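Local coordinates for oligopeptide-binding protein AppA (Bacillus subtilis, PDB 1XOC) that captures oligopeptides outside the cell for an ABC transporter, the App oligopeptide permease, which supports sporulation and genetic competence, at residues L364-Q368 against I395-L401. Coordinates in Å, arbitrary orientation, origin at the centre of the assembly. Numbering follows the deposited sequence.
Sequences LKTNQ and IVEWSAL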
loop_
_atom_site.group_PDB
_atom_site.type_symbol
_atom_site.label_atom_id
_atom_site.label_comp_id
_atom_site.label_asym_id
_atom_site.label_seq_id
_atom_site.Cartn_x
_atom_site.Cartn_y
_atom_site.Cartn_z
ATOM N N LEU A 364 8.927 -19.462 2.152
ATOM C CA LEU A 364 8.137 -18.446 1.455
ATOM C C LEU A 364 6.851 -18.149 2.229
ATOM O O LEU A 364 5.945 -18.997 2.340
ATOM C CB LEU A 364 7.784 -18.943 0.063
ATOM C CG LEU A 364 7.016 -18.020 -0.898
ATOM C CD1 LEU A 364 7.774 -16.748 -1.223
ATOM C CD2 LEU A 364 6.693 -18.749 -2.186
ATOM N N LYS A 365 6.762 -16.914 2.731
ATOM C CA LYS A 365 5.608 -16.473 3.500
ATOM C C LYS A 365 4.598 -15.715 2.648
ATOM O O LYS A 365 4.965 -15.050 1.663
ATOM C CB LYS A 365 6.040 -15.529 4.625
ATOM C CG LYS A 365 6.773 -16.152 5.753
ATOM C CD LYS A 365 7.201 -15.117 6.795
ATOM C CE LYS A 365 7.699 -15.828 8.038
ATOM N NZ LYS A 365 8.278 -14.915 9.067
ATOM N N THR A 366 3.327 -15.775 3.046
ATOM C CA THR A 366 2.330 -14.827 2.524
ATOM C C THR A 366 1.209 -14.655 3.522
ATOM O O THR A 366 1.225 -15.338 4.570
ATOM C CB THR A 366 1.761 -15.248 1.145
ATOM O OG1 THR A 366 1.125 -14.091 0.555
ATOM C CG2 THR A 366 0.777 -16.355 1.256
ATOM N N ASN A 367 0.240 -13.791 3.234
ATOM C CA ASN A 367 -0.779 -13.454 4.226
ATOM C C ASN A 367 -2.014 -14.349 4.240
ATOM O O ASN A 367 -2.623 -14.608 3.197
ATOM C CB ASN A 367 -1.203 -11.983 4.114
ATOM C CG ASN A 367 -1.591 -11.580 2.719
ATOM O OD1 ASN A 367 -0.793 -11.693 1.795
ATOM N ND2 ASN A 367 -2.816 -11.078 2.568
ATOM N N GLN A 368 -2.355 -14.818 5.455
ATOM C CA GLN A 368 -3.575 -15.593 5.761
ATOM C C GLN A 368 -4.826 -14.932 5.187
ATOM O O GLN A 368 -5.126 -13.780 5.507
ATOM C CB GLN A 368 -3.719 -15.764 7.278
ATOM C CG GLN A 368 -4.878 -16.675 7.690
ATOM C CD GLN A 368 -5.084 -16.739 9.187
ATOM O OE1 GLN A 368 -5.870 -17.560 9.665
ATOM N NE2 GLN A 368 -4.395 -15.880 9.944
ATOM N N ILE A 395 1.925 -19.461 5.966
ATOM C CA ILE A 395 0.858 -18.470 5.882
ATOM C C ILE A 395 0.832 -17.766 7.234
ATOM O O ILE A 395 0.843 -18.438 8.276
ATOM C CB ILE A 395 -0.496 -19.182 5.589
ATOM C CG1 ILE A 395 -0.471 -19.830 4.192
ATOM C CG2 ILE A 395 -1.638 -18.194 5.678
ATOM C CD1 ILE A 395 -1.588 -20.828 3.954
ATOM N N VAL A 396 0.828 -16.442 7.239
ATOM C CA VAL A 396 0.851 -15.700 8.480
ATOM C C VAL A 396 -0.198 -14.599 8.486
ATOM O O VAL A 396 -0.543 -14.014 7.455
ATOM C CB VAL A 396 2.330 -15.271 8.941
ATOM C CG1 VAL A 396 3.497 -15.758 8.004
ATOM C CG2 VAL A 396 2.443 -13.893 9.473
ATOM N N GLU A 397 -0.744 -14.362 9.666
ATOM C CA GLU A 397 -1.817 -13.404 9.837
ATOM C C GLU A 397 -1.303 -12.030 9.448
ATOM O O GLU A 397 -0.155 -11.700 9.717
ATOM C CB GLU A 397 -2.252 -13.409 11.313
ATOM C CG GLU A 397 -3.423 -12.484 11.621
ATOM C CD GLU A 397 -3.009 -11.048 11.944
ATOM O OE1 GLU A 397 -3.748 -10.103 11.546
ATOM O OE2 GLU A 397 -1.956 -10.874 12.604
ATOM N N TRP A 398 -2.158 -11.248 8.802
ATOM C CA TRP A 398 -1.762 -9.981 8.162
ATOM C C TRP A 398 -0.995 -9.027 9.061
ATOM O O TRP A 398 0.104 -8.636 8.721
ATOM C CB TRP A 398 -3.005 -9.270 7.659
ATOM C CG TRP A 398 -2.741 -7.946 7.010
ATOM C CD1 TRP A 398 -3.169 -6.728 7.443
ATOM C CD2 TRP A 398 -1.949 -7.714 5.845
ATOM N NE1 TRP A 398 -2.718 -5.733 6.577
ATOM C CE2 TRP A 398 -1.962 -6.318 5.591
ATOM C CE3 TRP A 398 -1.256 -8.540 4.966
ATOM C CZ2 TRP A 398 -1.286 -5.757 4.514
ATOM C CZ3 TRP A 398 -0.606 -7.976 3.883
ATOM C CH2 TRP A 398 -0.615 -6.606 3.674
ATOM N N SER A 399 -1.553 -8.673 10.219
ATOM C CA SER A 399 -0.899 -7.699 11.097
ATOM C C SER A 399 0.477 -8.195 11.519
ATOM O O SER A 399 1.435 -7.435 11.596
ATOM C CB SER A 399 -1.773 -7.323 12.296
ATOM O OG SER A 399 -1.794 -8.368 13.264
ATOM N N ALA A 400 0.585 -9.491 11.822
ATOM C CA ALA A 400 1.858 -10.053 12.182
ATOM C C ALA A 400 2.862 -10.051 11.055
ATOM O O ALA A 400 4.030 -9.805 11.289
ATOM C CB ALA A 400 1.658 -11.458 12.678
ATOM N N LEU A 401 2.429 -10.381 9.841
ATOM C CA LEU A 401 3.314 -10.393 8.698
ATOM C C LEU A 401 3.836 -8.966 8.384
ATOM O O LEU A 401 5.003 -8.802 8.100
ATOM C CB LEU A 401 2.572 -10.914 7.468
ATOM C CG LEU A 401 3.438 -11.158 6.263
ATOM C CD1 LEU A 401 4.609 -12.024 6.588
ATOM C CD2 LEU A 401 2.617 -11.771 5.111
HETATM O O HOH W 1 -4.867 -12.369 8.194
#
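This is the C-terminal end of a parallel strand pair, strands 358-367 and 390-396 of a beta-alpha-beta unit connected by helix 371-385, beside the bound peptide of this solute-binding protein. Two backbone hydrogen bonds flank Asn367: Val396 N gives to Thr366 O (2.9 Å), and Gln368 N gives to Val396 O (2.8 Å). Thr366 and Ile395 put their side chains on the same face of the sheet, the one covered by helix 371-385. Past Val396 the chain turns into helix 398-405, with Glu397 as N-cap: its carboxylate accepts from the backbone N of Ser399 and Ala400. That helix returns Leu401 over the strand, CD2 lying 3.6 Å from Thr366 C, while the aliphatic part of Lys365 packs on Val396 and Leu401 and its NZ reaches Gln404 and Asp411 O. Asn367 ND2 hydrogen-bonds to the backbone of the bound nonapeptide, and the Trp398 side chain packs on that backbone while its NE1 bonds to Asp42. Asn367 CB meets the edge of the indole at CE3, 3.5 Å away. Just beyond the paired strands, a water ties Gln368 to the first turn of the helix, donating to Gln368 O and accepting from Trp398 N, each at 3.0 Å from its oxygen.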